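Local coordinates for extracellular solute-binding protein, family 1 (Bifidobacterium longum subsp. infantis ATCC 15697, PDB 3QUF), which probably binds an extracellular solute, perhaps a carbohydrate as in relatives of its family, and hands it to a membrane transporter for uptake, at residues Gly114-Asn119 against Lys363-Tyr368; Phe120-Gln125 against Gly297-Gly302; Thr176-Asp181 against Gly236-Lys241; Arg228-Ala233 against Gln388-Gly393. All blocks are in the same frame, centred on the assembly; numbering follows the deposited sequence.

Contact 1: Gly114-Asn119 against Lys363-Tyr368; sequences GIDDTN and KQNKFY. With SO4 (sulfate ion), chain D.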
loop_
_atom_site.group_PDB
_atom_site.type_symbol
_atom_site.label_atom_id
_atom_site.label_comp_id
_atom_site.label_asym_id
_atom_site.label_seq_id
_atom_site.Cartn_x
_atom_site.Cartn_y
_atom_site.Cartn_z
ATOM N N GLY A 114 -8.693 -17.084 -7.019
ATOM C CA GLY A 114 -7.938 -17.188 -5.770
ATOM C C GLY A 114 -7.566 -15.843 -5.174
ATOM O O GLY A 114 -7.112 -15.757 -4.031
ATOM N N ILE A 115 -7.735 -14.774 -5.965
ATOM C CA ILE A 115 -7.426 -13.431 -5.522
ATOM C C ILE A 115 -8.725 -12.694 -5.286
ATOM O O ILE A 115 -9.583 -12.612 -6.177
ATOM C CB ILE A 115 -6.613 -12.688 -6.617
ATOM C CG1 ILE A 115 -5.332 -13.455 -6.949
ATOM C CG2 ILE A 115 -6.331 -11.210 -6.214
ATOM C CD1 ILE A 115 -4.627 -13.034 -8.212
ATOM N N ASP A 116 -8.906 -12.167 -4.084
ATOM C CA ASP A 116 -10.202 -11.569 -3.741
ATOM C C ASP A 116 -10.529 -10.386 -4.668
ATOM O O ASP A 116 -9.676 -9.616 -5.070
ATOM C CB ASP A 116 -10.220 -11.133 -2.260
ATOM C CG ASP A 116 -10.258 -12.314 -1.270
ATOM O OD1 ASP A 116 -10.492 -13.485 -1.685
ATOM O OD2 ASP A 116 -10.076 -12.076 -0.041
ATOM N N ASP A 117 -11.823 -10.267 -5.009
ATOM C CA ASP A 117 -12.249 -9.276 -6.013
ATOM C C ASP A 117 -11.889 -7.815 -5.669
ATOM O O ASP A 117 -11.649 -6.996 -6.560
ATOM C CB ASP A 117 -13.724 -9.444 -6.247
ATOM C CG ASP A 117 -14.048 -10.671 -7.105
ATOM O OD1 ASP A 117 -13.129 -11.303 -7.674
ATOM O OD2 ASP A 117 -15.258 -10.975 -7.246
ATOM N N THR A 118 -11.833 -7.458 -4.388
ATOM C CA THR A 118 -11.466 -6.108 -3.984
ATOM C C THR A 118 -10.073 -5.719 -4.427
ATOM O O THR A 118 -9.768 -4.520 -4.575
ATOM C CB THR A 118 -11.533 -5.944 -2.461
ATOM O OG1 THR A 118 -10.910 -7.058 -1.815
ATOM C CG2 THR A 118 -13.001 -5.882 -2.001
ATOM N N ASN A 119 -9.219 -6.715 -4.660
ATOM C CA ASN A 119 -7.849 -6.445 -5.124
ATOM C C ASN A 119 -7.749 -5.962 -6.578
ATOM O O ASN A 119 -6.675 -5.525 -7.029
ATOM C CB ASN A 119 -6.974 -7.657 -4.913
ATOM C CG ASN A 119 -6.811 -7.984 -3.475
ATOM O OD1 ASN A 119 -6.434 -7.114 -2.668
ATOM N ND2 ASN A 119 -7.123 -9.229 -3.107
ATOM N N LYS A 363 -5.483 -10.668 5.770
ATOM C CA LYS A 363 -6.285 -11.750 5.188
ATOM C C LYS A 363 -7.792 -11.470 5.197
ATOM O O LYS A 363 -8.537 -12.135 4.498
ATOM C CB LYS A 363 -5.958 -13.066 5.862
ATOM C CG LYS A 363 -4.529 -13.546 5.478
ATOM C CD LYS A 363 -4.241 -14.970 6.011
ATOM C CE LYS A 363 -4.221 -16.015 4.883
ATOM N NZ LYS A 363 -5.595 -16.252 4.318
ATOM N N GLN A 364 -8.218 -10.496 5.974
ATOM C CA GLN A 364 -9.617 -10.055 6.012
ATOM C C GLN A 364 -9.888 -8.817 5.148
ATOM O O GLN A 364 -10.976 -8.234 5.247
ATOM C CB GLN A 364 -10.004 -9.766 7.452
ATOM C CG GLN A 364 -9.774 -10.937 8.386
ATOM C CD GLN A 364 -10.475 -12.187 7.938
ATOM O OE1 GLN A 364 -11.596 -12.130 7.446
ATOM N NE2 GLN A 364 -9.811 -13.331 8.095
ATOM N N ASN A 365 -8.925 -8.426 4.300
ATOM C CA ASN A 365 -9.081 -7.279 3.402
ATOM C C ASN A 365 -9.314 -5.968 4.137
ATOM O O ASN A 365 -10.111 -5.111 3.699
ATOM C CB ASN A 365 -10.174 -7.569 2.331
ATOM C CG ASN A 365 -9.787 -8.739 1.448
ATOM O OD1 ASN A 365 -8.708 -8.772 0.895
ATOM N ND2 ASN A 365 -10.629 -9.749 1.407
ATOM N N LYS A 366 -8.703 -5.832 5.306
ATOM C CA LYS A 366 -8.765 -4.580 6.046
ATOM C C LYS A 366 -7.419 -3.823 5.954
ATOM O O LYS A 366 -6.867 -3.428 6.967
ATOM C CB LYS A 366 -9.116 -4.841 7.500
ATOM C CG LYS A 366 -10.483 -5.478 7.691
ATOM C CD LYS A 366 -10.953 -5.504 9.147
ATOM C CE LYS A 366 -11.695 -4.154 9.540
ATOM N NZ LYS A 366 -11.910 -3.835 11.073
ATOM N N PHE A 367 -6.916 -3.670 4.745
ATOM C CA PHE A 367 -5.732 -2.887 4.472
ATOM C C PHE A 367 -6.055 -1.864 3.387
ATOM O O PHE A 367 -6.859 -2.128 2.473
ATOM C CB PHE A 367 -4.544 -3.768 4.061
ATOM C CG PHE A 367 -4.767 -4.579 2.788
ATOM C CD1 PHE A 367 -5.330 -5.841 2.848
ATOM C CD2 PHE A 367 -4.320 -4.100 1.566
ATOM C CE1 PHE A 367 -5.519 -6.583 1.704
ATOM C CE2 PHE A 367 -4.502 -4.838 0.401
ATOM C CZ PHE A 367 -5.086 -6.091 0.486
ATOM N N TYR A 368 -5.410 -0.708 3.459
ATOM C CA TYR A 368 -5.687 0.364 2.525
ATOM C C TYR A 368 -4.505 1.321 2.449
ATOM O O TYR A 368 -3.761 1.451 3.401
ATOM C CB TYR A 368 -6.960 1.133 2.937
ATOM C CG TYR A 368 -7.360 2.209 1.971
ATOM C CD1 TYR A 368 -7.716 1.885 0.673
ATOM C CD2 TYR A 368 -7.314 3.577 2.322
ATOM C CE1 TYR A 368 -8.081 2.844 -0.250
ATOM C CE2 TYR A 368 -7.728 4.527 1.453
ATOM C CZ TYR A 368 -8.084 4.161 0.130
ATOM O OH TYR A 368 -8.449 5.088 -0.800
HETATM S S SO4 D . -11.986 -17.166 -6.381
HETATM O O1 SO4 D . -11.208 -16.085 -6.969
HETATM O O2 SO4 D . -13.339 -16.683 -6.108
HETATM O O3 SO4 D . -12.049 -18.298 -7.306
HETATM O O4 SO4 D . -11.366 -17.591 -5.124
HETATM O O HOH W 1 -7.817 -12.968 1.688
HETATM O O HOH W 2 -8.394 -6.553 -0.828
HETATM O O HOH W 3 -7.044 -10.096 -0.367
#

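Contact 2: Phe120-Gln125 against Gly297-Gly302; sequences FALFQQ and GGPDQG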
loop_
_atom_site.group_PDB
_atom_site.type_symbol
_atom_site.label_atom_id
_atom_site.label_comp_id
_atom_site.label_asym_id
_atom_site.label_seq_id
_atom_site.Cartn_x
_atom_site.Cartn_y
_atom_site.Cartn_z
ATOM N N PHE A 120 -8.856 -6.055 -7.319
ATOM C CA PHE A 120 -8.828 -5.643 -8.731
ATOM C C PHE A 120 -9.304 -4.221 -8.947
ATOM O O PHE A 120 -9.189 -3.712 -10.046
ATOM C CB PHE A 120 -9.601 -6.623 -9.593
ATOM C CG PHE A 120 -8.982 -7.991 -9.608
ATOM C CD1 PHE A 120 -7.878 -8.245 -10.398
ATOM C CD2 PHE A 120 -9.457 -8.998 -8.820
ATOM C CE1 PHE A 120 -7.318 -9.519 -10.400
ATOM C CE2 PHE A 120 -8.851 -10.264 -8.820
ATOM C CZ PHE A 120 -7.800 -10.493 -9.607
ATOM N N ALA A 121 -9.828 -3.560 -7.907
ATOM C CA ALA A 121 -10.399 -2.238 -8.126
ATOM C C ALA A 121 -9.390 -1.255 -8.719
ATOM O O ALA A 121 -9.759 -0.454 -9.578
ATOM C CB ALA A 121 -10.912 -1.681 -6.788
ATOM N N LEU A 122 -8.146 -1.304 -8.249
ATOM C CA LEU A 122 -7.122 -0.393 -8.755
ATOM C C LEU A 122 -6.702 -0.737 -10.209
ATOM O O LEU A 122 -5.972 0.042 -10.851
ATOM C CB LEU A 122 -5.890 -0.397 -7.865
ATOM C CG LEU A 122 -6.067 0.110 -6.426
ATOM C CD1 LEU A 122 -4.755 -0.004 -5.652
ATOM C CD2 LEU A 122 -6.587 1.589 -6.431
ATOM N N PHE A 123 -7.132 -1.885 -10.707
ATOM C CA PHE A 123 -6.730 -2.332 -12.043
ATOM C C PHE A 123 -7.972 -2.542 -12.929
ATOM O O PHE A 123 -7.964 -3.394 -13.847
ATOM C CB PHE A 123 -5.906 -3.604 -11.914
ATOM C CG PHE A 123 -4.753 -3.449 -10.973
ATOM C CD1 PHE A 123 -3.628 -2.776 -11.384
ATOM C CD2 PHE A 123 -4.812 -3.922 -9.672
ATOM C CE1 PHE A 123 -2.532 -2.596 -10.519
ATOM C CE2 PHE A 123 -3.755 -3.707 -8.787
ATOM C CZ PHE A 123 -2.608 -3.076 -9.207
ATOM N N GLN A 124 -8.995 -1.769 -12.639
ATOM C CA GLN A 124 -10.234 -1.790 -13.392
ATOM C C GLN A 124 -10.595 -0.440 -13.986
ATOM O O GLN A 124 -10.303 0.637 -13.425
ATOM C CB GLN A 124 -11.400 -2.310 -12.526
ATOM C CG GLN A 124 -11.375 -3.818 -12.357
ATOM C CD GLN A 124 -12.296 -4.322 -11.276
ATOM O OE1 GLN A 124 -12.800 -3.563 -10.461
ATOM N NE2 GLN A 124 -12.518 -5.611 -11.279
ATOM N N GLN A 125 -11.270 -0.484 -15.131
ATOM C CA GLN A 125 -11.755 0.710 -15.830
ATOM C C GLN A 125 -13.007 0.302 -16.551
ATOM O O GLN A 125 -13.028 -0.739 -17.212
ATOM C CB GLN A 125 -10.732 1.219 -16.826
ATOM C CG GLN A 125 -11.083 2.448 -17.649
ATOM C CD GLN A 125 -9.913 2.781 -18.549
ATOM O OE1 GLN A 125 -8.989 3.417 -18.089
ATOM N NE2 GLN A 125 -9.887 2.214 -19.756
ATOM N N GLY A 297 -1.754 -0.832 3.640
ATOM C CA GLY A 297 -1.234 -1.771 2.671
ATOM C C GLY A 297 -1.800 -1.525 1.296
ATOM O O GLY A 297 -2.711 -0.712 1.090
ATOM N N GLY A 298 -1.242 -2.238 0.337
ATOM C CA GLY A 298 -1.695 -2.105 -1.039
ATOM C C GLY A 298 -1.007 -3.127 -1.910
ATOM O O GLY A 298 -0.085 -3.822 -1.452
ATOM N N PRO A 299 -1.462 -3.255 -3.172
ATOM C CA PRO A 299 -0.874 -4.185 -4.087
ATOM C C PRO A 299 0.547 -3.746 -4.488
ATOM O O PRO A 299 0.790 -2.564 -4.714
ATOM C CB PRO A 299 -1.848 -4.135 -5.286
ATOM C CG PRO A 299 -2.263 -2.694 -5.324
ATOM C CD PRO A 299 -2.484 -2.415 -3.836
ATOM N N ASP A 300 1.452 -4.699 -4.596
ATOM C CA ASP A 300 2.812 -4.435 -5.097
ATOM C C ASP A 300 2.755 -4.507 -6.631
ATOM O O ASP A 300 3.230 -5.467 -7.261
ATOM C CB ASP A 300 3.832 -5.396 -4.517
ATOM C CG ASP A 300 5.258 -5.009 -4.889
ATOM O OD1 ASP A 300 5.452 -3.814 -5.283
ATOM O OD2 ASP A 300 6.187 -5.818 -4.639
ATOM N N GLN A 301 2.118 -3.487 -7.209
ATOM C CA GLN A 301 1.819 -3.360 -8.637
ATOM C C GLN A 301 0.956 -4.497 -9.208
ATOM O O GLN A 301 0.586 -5.435 -8.515
ATOM C CB GLN A 301 3.106 -3.223 -9.470
ATOM C CG GLN A 301 4.264 -2.595 -8.790
ATOM C CD GLN A 301 3.953 -1.364 -8.025
ATOM O OE1 GLN A 301 3.144 -0.512 -8.421
ATOM N NE2 GLN A 301 4.585 -1.272 -6.838
ATOM N N GLY A 302 0.585 -4.333 -10.455
ATOM C CA GLY A 302 -0.232 -5.300 -11.182
ATOM C C GLY A 302 0.479 -5.730 -12.443
ATOM O O GLY A 302 1.363 -5.035 -12.947
#

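Contact 3: Thr176-Asp181 against Gly236-Lys241; sequences TAFLED and GVIPQK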
loop_
_atom_site.group_PDB
_atom_site.type_symbol
_atom_site.label_atom_id
_atom_site.label_comp_id
_atom_site.label_asym_id
_atom_site.label_seq_id
_atom_site.Cartn_x
_atom_site.Cartn_y
_atom_site.Cartn_z
ATOM N N THR A 176 8.145 9.808 24.881
ATOM C CA THR A 176 7.439 10.358 23.730
ATOM C C THR A 176 6.478 9.285 23.247
ATOM O O THR A 176 6.901 8.163 23.005
ATOM C CB THR A 176 8.453 10.717 22.648
ATOM O OG1 THR A 176 9.360 11.703 23.187
ATOM C CG2 THR A 176 7.781 11.254 21.419
ATOM N N ALA A 177 5.191 9.632 23.127
ATOM C CA ALA A 177 4.180 8.633 22.800
ATOM C C ALA A 177 4.326 8.145 21.371
ATOM O O ALA A 177 4.285 6.940 21.117
ATOM C CB ALA A 177 2.763 9.196 23.034
ATOM N N PHE A 178 4.477 9.081 20.438
ATOM C CA PHE A 178 4.373 8.776 19.020
ATOM C C PHE A 178 5.136 9.797 18.191
ATOM O O PHE A 178 5.109 11.013 18.464
ATOM C CB PHE A 178 2.890 8.777 18.629
ATOM C CG PHE A 178 2.646 8.531 17.174
ATOM C CD1 PHE A 178 3.163 7.394 16.560
ATOM C CD2 PHE A 178 1.886 9.410 16.408
ATOM C CE1 PHE A 178 2.931 7.153 15.206
ATOM C CE2 PHE A 178 1.644 9.179 15.070
ATOM C CZ PHE A 178 2.169 8.044 14.461
ATOM N N LEU A 179 5.855 9.285 17.198
ATOM C CA LEU A 179 6.455 10.109 16.191
ATOM C C LEU A 179 6.149 9.478 14.855
ATOM O O LEU A 179 5.998 8.241 14.753
ATOM C CB LEU A 179 7.965 10.182 16.367
ATOM C CG LEU A 179 8.521 10.862 17.585
ATOM C CD1 LEU A 179 10.040 10.701 17.506
ATOM C CD2 LEU A 179 8.112 12.339 17.650
ATOM N N GLU A 180 6.078 10.310 13.828
ATOM C CA GLU A 180 5.819 9.815 12.485
ATOM C C GLU A 180 6.550 10.597 11.415
ATOM O O GLU A 180 6.799 11.775 11.576
ATOM C CB GLU A 180 4.341 9.862 12.230
ATOM C CG GLU A 180 3.896 9.098 11.009
ATOM C CD GLU A 180 2.383 8.841 11.004
ATOM O OE1 GLU A 180 1.630 9.640 11.597
ATOM O OE2 GLU A 180 1.983 7.854 10.400
ATOM N N ASP A 181 6.938 9.896 10.370
ATOM C CA ASP A 181 7.544 10.507 9.191
ATOM C C ASP A 181 6.419 11.153 8.339
ATOM O O ASP A 181 5.653 10.443 7.749
ATOM C CB ASP A 181 8.277 9.425 8.397
ATOM C CG ASP A 181 8.878 9.932 7.095
ATOM O OD1 ASP A 181 9.285 11.131 7.020
ATOM O OD2 ASP A 181 8.948 9.115 6.141
ATOM N N GLY A 236 -0.970 16.860 21.974
ATOM C CA GLY A 236 0.453 16.626 22.131
ATOM C C GLY A 236 0.903 15.215 21.736
ATOM O O GLY A 236 2.094 14.916 21.789
ATOM N N VAL A 237 -0.033 14.378 21.286
ATOM C CA VAL A 237 0.270 12.961 20.957
ATOM C C VAL A 237 0.930 12.824 19.576
ATOM O O VAL A 237 1.849 12.027 19.415
ATOM C CB VAL A 237 -0.990 12.067 21.118
ATOM C CG1 VAL A 237 -0.731 10.584 20.706
ATOM C CG2 VAL A 237 -1.486 12.140 22.574
ATOM N N ILE A 238 0.503 13.624 18.599
ATOM C CA ILE A 238 1.274 13.841 17.374
ATOM C C ILE A 238 2.004 15.196 17.526
ATOM O O ILE A 238 1.409 16.251 17.263
ATOM C CB ILE A 238 0.409 13.867 16.121
ATOM C CG1 ILE A 238 -0.408 12.568 15.999
ATOM C CG2 ILE A 238 1.292 14.012 14.912
ATOM C CD1 ILE A 238 -1.422 12.557 14.830
ATOM N N PRO A 239 3.279 15.164 17.933
ATOM C CA PRO A 239 3.922 16.400 18.448
ATOM C C PRO A 239 4.571 17.246 17.347
ATOM O O PRO A 239 4.918 16.717 16.296
ATOM C CB PRO A 239 4.943 15.837 19.433
ATOM C CG PRO A 239 5.427 14.565 18.756
ATOM C CD PRO A 239 4.168 13.990 18.083
ATOM N N GLN A 240 4.744 18.566 17.564
ATOM C CA GLN A 240 5.324 19.405 16.494
ATOM C C GLN A 240 6.768 18.977 16.225
ATOM O O GLN A 240 7.261 19.155 15.125
ATOM C CB GLN A 240 5.265 20.928 16.784
ATOM C CG GLN A 240 3.836 21.519 16.785
ATOM C CD GLN A 240 3.272 21.519 18.188
ATOM O OE1 GLN A 240 3.591 20.629 18.980
ATOM N NE2 GLN A 240 2.477 22.555 18.531
ATOM N N LYS A 241 7.408 18.385 17.211
ATOM C CA LYS A 241 8.779 17.900 17.057
ATOM C C LYS A 241 8.882 16.742 16.087
ATOM O O LYS A 241 9.991 16.372 15.700
ATOM C CB LYS A 241 9.391 17.510 18.409
ATOM C CG LYS A 241 8.951 16.196 18.964
ATOM C CD LYS A 241 9.495 16.014 20.341
ATOM C CE LYS A 241 8.996 14.756 20.969
ATOM N NZ LYS A 241 9.506 14.540 22.333
HETATM O O HOH W 4 3.956 11.943 21.447
#

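Contact 4: Arg228-Ala233 against Gln388-Gly393; sequences RWEAAA and QKIVQG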
loop_
_atom_site.group_PDB
_atom_site.type_symbol
_atom_site.label_atom_id
_atom_site.label_comp_id
_atom_site.label_asym_id
_atom_site.label_seq_id
_atom_site.Cartn_x
_atom_site.Cartn_y
_atom_site.Cartn_z
ATOM N N ARG A 228 -10.196 14.397 13.762
ATOM C CA ARG A 228 -9.779 13.459 14.784
ATOM C C ARG A 228 -8.262 13.351 14.819
ATOM O O ARG A 228 -7.647 13.283 15.890
ATOM C CB ARG A 228 -10.442 12.105 14.579
ATOM C CG ARG A 228 -11.964 12.160 14.662
ATOM C CD ARG A 228 -12.446 12.793 16.001
ATOM N NE ARG A 228 -11.857 12.105 17.155
ATOM C CZ ARG A 228 -11.452 12.682 18.293
ATOM N NH1 ARG A 228 -11.529 13.981 18.464
ATOM N NH2 ARG A 228 -10.929 11.938 19.270
ATOM N N TRP A 229 -7.648 13.395 13.649
ATOM C CA TRP A 229 -6.180 13.404 13.572
ATOM C C TRP A 229 -5.624 14.701 14.195
ATOM O O TRP A 229 -4.669 14.635 14.966
ATOM C CB TRP A 229 -5.723 13.222 12.102
ATOM C CG TRP A 229 -4.343 12.691 11.921
ATOM C CD1 TRP A 229 -3.913 11.450 12.178
ATOM C CD2 TRP A 229 -3.209 13.415 11.426
ATOM N NE1 TRP A 229 -2.574 11.326 11.863
ATOM C CE2 TRP A 229 -2.127 12.516 11.382
ATOM C CE3 TRP A 229 -3.016 14.719 10.979
ATOM C CZ2 TRP A 229 -0.861 12.883 10.961
ATOM C CZ3 TRP A 229 -1.762 15.077 10.535
ATOM C CH2 TRP A 229 -0.694 14.163 10.544
ATOM N N GLU A 230 -6.232 15.853 13.901
ATOM C CA GLU A 230 -5.830 17.151 14.485
ATOM C C GLU A 230 -5.945 17.081 16.027
ATOM O O GLU A 230 -5.095 17.615 16.756
ATOM C CB GLU A 230 -6.688 18.299 13.912
ATOM C CG GLU A 230 -6.351 19.704 14.452
ATOM C CD GLU A 230 -7.316 20.801 13.971
ATOM O OE1 GLU A 230 -8.354 20.481 13.348
ATOM O OE2 GLU A 230 -7.052 21.995 14.231
ATOM N N ALA A 231 -6.989 16.417 16.521
ATOM C CA ALA A 231 -7.210 16.310 17.972
ATOM C C ALA A 231 -6.038 15.617 18.669
ATOM O O ALA A 231 -5.674 15.994 19.788
ATOM C CB ALA A 231 -8.527 15.571 18.282
ATOM N N ALA A 232 -5.442 14.607 18.020
ATOM C CA ALA A 232 -4.252 13.961 18.566
ATOM C C ALA A 232 -3.072 14.925 18.565
ATOM O O ALA A 232 -2.275 14.891 19.475
ATOM C CB ALA A 232 -3.890 12.663 17.804
ATOM N N ALA A 233 -2.975 15.779 17.549
ATOM C CA ALA A 233 -1.923 16.797 17.516
ATOM C C ALA A 233 -2.139 17.822 18.625
ATOM O O ALA A 233 -1.188 18.216 19.300
ATOM C CB ALA A 233 -1.883 17.489 16.190
ATOM N N GLN A 388 1.360 18.468 7.507
ATOM C CA GLN A 388 2.343 19.163 8.316
ATOM C C GLN A 388 1.751 20.459 8.938
ATOM O O GLN A 388 1.955 20.745 10.125
ATOM C CB GLN A 388 3.603 19.439 7.498
ATOM C CG GLN A 388 4.427 18.219 7.090
ATOM C CD GLN A 388 5.530 18.551 6.096
ATOM O OE1 GLN A 388 5.759 19.717 5.807
ATOM N NE2 GLN A 388 6.221 17.542 5.576
ATOM N N LYS A 389 0.987 21.219 8.154
ATOM C CA LYS A 389 0.343 22.437 8.660
ATOM C C LYS A 389 -0.688 22.134 9.749
ATOM O O LYS A 389 -0.857 22.901 10.680
ATOM C CB LYS A 389 -0.328 23.215 7.531
ATOM C CG LYS A 389 0.669 23.802 6.578
ATOM C CD LYS A 389 0.029 24.574 5.384
ATOM C CE LYS A 389 1.044 24.686 4.238
ATOM N NZ LYS A 389 0.488 25.100 2.901
ATOM N N ILE A 390 -1.395 21.013 9.624
ATOM C CA ILE A 390 -2.334 20.621 10.687
ATOM C C ILE A 390 -1.581 20.333 11.965
ATOM O O ILE A 390 -1.972 20.821 13.049
ATOM C CB ILE A 390 -3.148 19.385 10.339
ATOM C CG1 ILE A 390 -4.182 19.694 9.276
ATOM C CG2 ILE A 390 -3.817 18.784 11.630
ATOM C CD1 ILE A 390 -4.760 18.453 8.647
ATOM N N VAL A 391 -0.495 19.566 11.866
ATOM C CA VAL A 391 0.258 19.166 13.064
ATOM C C VAL A 391 0.792 20.416 13.761
ATOM O O VAL A 391 0.729 20.523 14.996
ATOM C CB VAL A 391 1.391 18.193 12.740
ATOM C CG1 VAL A 391 2.280 17.953 13.975
ATOM C CG2 VAL A 391 0.799 16.856 12.251
ATOM N N GLN A 392 1.242 21.381 12.958
ATOM C CA GLN A 392 1.785 22.642 13.477
ATOM C C GLN A 392 0.749 23.667 13.896
ATOM O O GLN A 392 1.093 24.807 14.214
ATOM C CB GLN A 392 2.702 23.238 12.437
ATOM C CG GLN A 392 3.910 22.405 12.242
ATOM C CD GLN A 392 4.771 22.856 11.083
ATOM O OE1 GLN A 392 4.284 23.142 9.967
ATOM N NE2 GLN A 392 6.075 22.872 11.318
ATOM N N GLY A 393 -0.517 23.289 13.914
ATOM C CA GLY A 393 -1.559 24.191 14.362
ATOM C C GLY A 393 -1.790 25.382 13.451
ATOM O O GLY A 393 -2.372 26.372 13.887
#

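Contact 1: Gly114-Asn119 against Lys363-Tyr368
D116 is gripped from the second segment directly by N365 and, ahead of it in sequence, through a water by K363. That water donates to the carbonyl O of K363 and to D116 OD2, each at 3.0 Å. Two residues on, N365 ND2 lies 2.8 Å from D116 OD2, and the N-H...O angle of 176° shows a nearly straight hydrogen bond. The carboxylate oxygen is met on its anti side, somewhat out of the carboxylate plane, while the acceptor sits in the plane of the amide, which is turned 67° from the carboxylate. With CG anti to its carbonyl carbon (chi1 -62°), N365 carries its amide towards 114-119. Its OD1 receives a hydrogen bond from a second water at 2.8 Å. That water also accepts a hydrogen bond from T118 OG1 and donates one to N119 OD1, both at 2.7 Å. F367 follows in the strand and touches more lightly, its CZ lying 3.6 Å from N119 OD1, with the oxygen at the ring edge near its plane. Away from this interface, G114 N donates to O1 of a sulfate ion, probably a crystallisation component. The positive phi of N365 marks it as the C-prime residue of a Schellman motif, the turn that closes helix 355-362 and leads into strand 367-368.

Contact 2: Phe120-Gln125 against Gly297-Gly302
F123 and G302 bring their CA atoms to 7.2 Å, against 8.7 Å for L122 and P299, so the turn of 120-123 lies one side-chain layer from the broken strand 295-305. The turn is held by F123 N, which donates to F120 O at 2.8 Å. From it two apolar side chains reach across. L122 CD1 meets P299 CG at 3.7 Å, the leucine crossing the proline at about a right angle. F123 fills more of the interface: the proline CG sits at its ring edge, near the ring plane, 3.9 Å from CE2, and the two side chains run past each other in opposite directions. Farther round the ring, CE1 comes 3.6 Å from G302 N by an oblique approach. The aromatic tip can come this close to the backbone because G302 carries no side chain where the ring lies. F123 CG is anti to its carbonyl carbon (chi1 -53°), which sends the ring across to the strand, and L122 CB rests 4.0 Å above one ring face, toward the rim. On the other segment D300 is the centre of an inverse gamma turn, and Q301 NE2 donates to D300 OD1. The contact thus packs the turn before strand 124-125 on the interrupted part of a strand that runs through the mixed sheet. Around it, L122 O accepts from R94 and Q125 NE2 donates to M98 O, both in helix 94-100. Strand 295-305 neighbours strands 86-89, 135-144 and 367-368, with G302 bonded to L89 and G298 to W137 through their backbones.

Contact 3: Thr176-Asp181 against Gly236-Lys241
A Schellman motif with G236 as its positive-phi residue ends helix 223-234, and the loop leaving it, V237 to K241, packs against strand 176-178, which pairs in parallel with strand 259-264. The backbones come closest where A177 faces V237 and F178 faces I238, with CA separations of 6.1 and 6.2 Å. F178 is the central side chain. Its CG is anti to the backbone N (chi1 178°), and the ring runs beside I238, pointing the same way. I238 CG1 reaches the ring edge in its plane, 3.9 Å from CD2, and V237 O lies at the edge too. The F141 ring meets the F178 ring with the planes at about 70°, while W229 of helix 223-234 packs on I238. A water helps join the backbones: it accepts from F178 N at 3.1 Å and probably donates to V237 O, although more acceptors compete for its protons. Next along the loop, P239 presses its CD to 3.1 Å from F178 O, a tight carbon-oxygen approach, and offers CG to L179 CD2 at 3.7 Å, the two side chains crossing near a right angle. K241 closes the outer end. Its chi1 of 77° sets CG between the backbone N and the carbonyl carbon, and from there the chain runs fully extended. It meets T176 tip to tip, with the ammonium NZ donating to T176 OG1 at 3.0 Å.

Contact 4: Arg228-Ala233 against Gln388-Gly393
Two helices pack here through W229, A233 and the aliphatic part of E230 on helix 223-234, which meet I390 and V391 in the last turn of helix 376-391. With CG anti to the backbone N (chi1 -157°), W229 reaches the partner helix with its six-membered ring: CH2 comes 3.5 Å from V391 CG2, and CE3 is 4.2 Å from I390 CG2. Both methyls reach the indole obliquely, and the side chains cross at a slant. The indole NE1 bonds away from this interface, to S189 OG, which would help fix the ring's rotation. F190 meets the same tryptophan edge-to-face. The closest backbone approach, 5.5 Å between the CA atoms of A233 and V391, falls at the small A233, whose CB points toward the other helix and lies 4.1 Å from V391 CA. This is a helix-helix interface at a helix C-terminus: the regular turns stop at V391, and G393, with positive phi, is the C-prime residue of a Schellman motif, its N donating to I390 O at 3.0 Å. I390 CG2 serves both neighbours on the first helix, for it also touches E230 CB at 3.7 Å, near a right angle to that side chain. Beyond CG the E230 chain is extended, and its OE1 makes a weak hydrogen bond with A397 N, at the start of helix 397-408.

The four contacts fall into two touching pairs. Contacts 1 and 2 have centres 10 Å apart and share neighbouring strands, 367-368 and 295-305, where Y368 O and G297 N, 3.0 Å apart, probably form a hydrogen bond; the F367 ring also packs on the G297-G298 backbone. Contacts 3 and 4 are likewise 10 Å apart, joined at the end of helix 223-234: A232 O probably accepts hydrogen bonds from V237 N at 2.9 Å and I238 N at 3.2 Å. Between the pairs the centres are 30 to 32 Å apart and the nearest atoms of contacts 1 and 3 about 11 Å. Contacts 1, 2 and 3 reach one mixed sheet. The sulfate near contact 1 probably came from the crystallisation liquor, so it does not by itself mark a solute site.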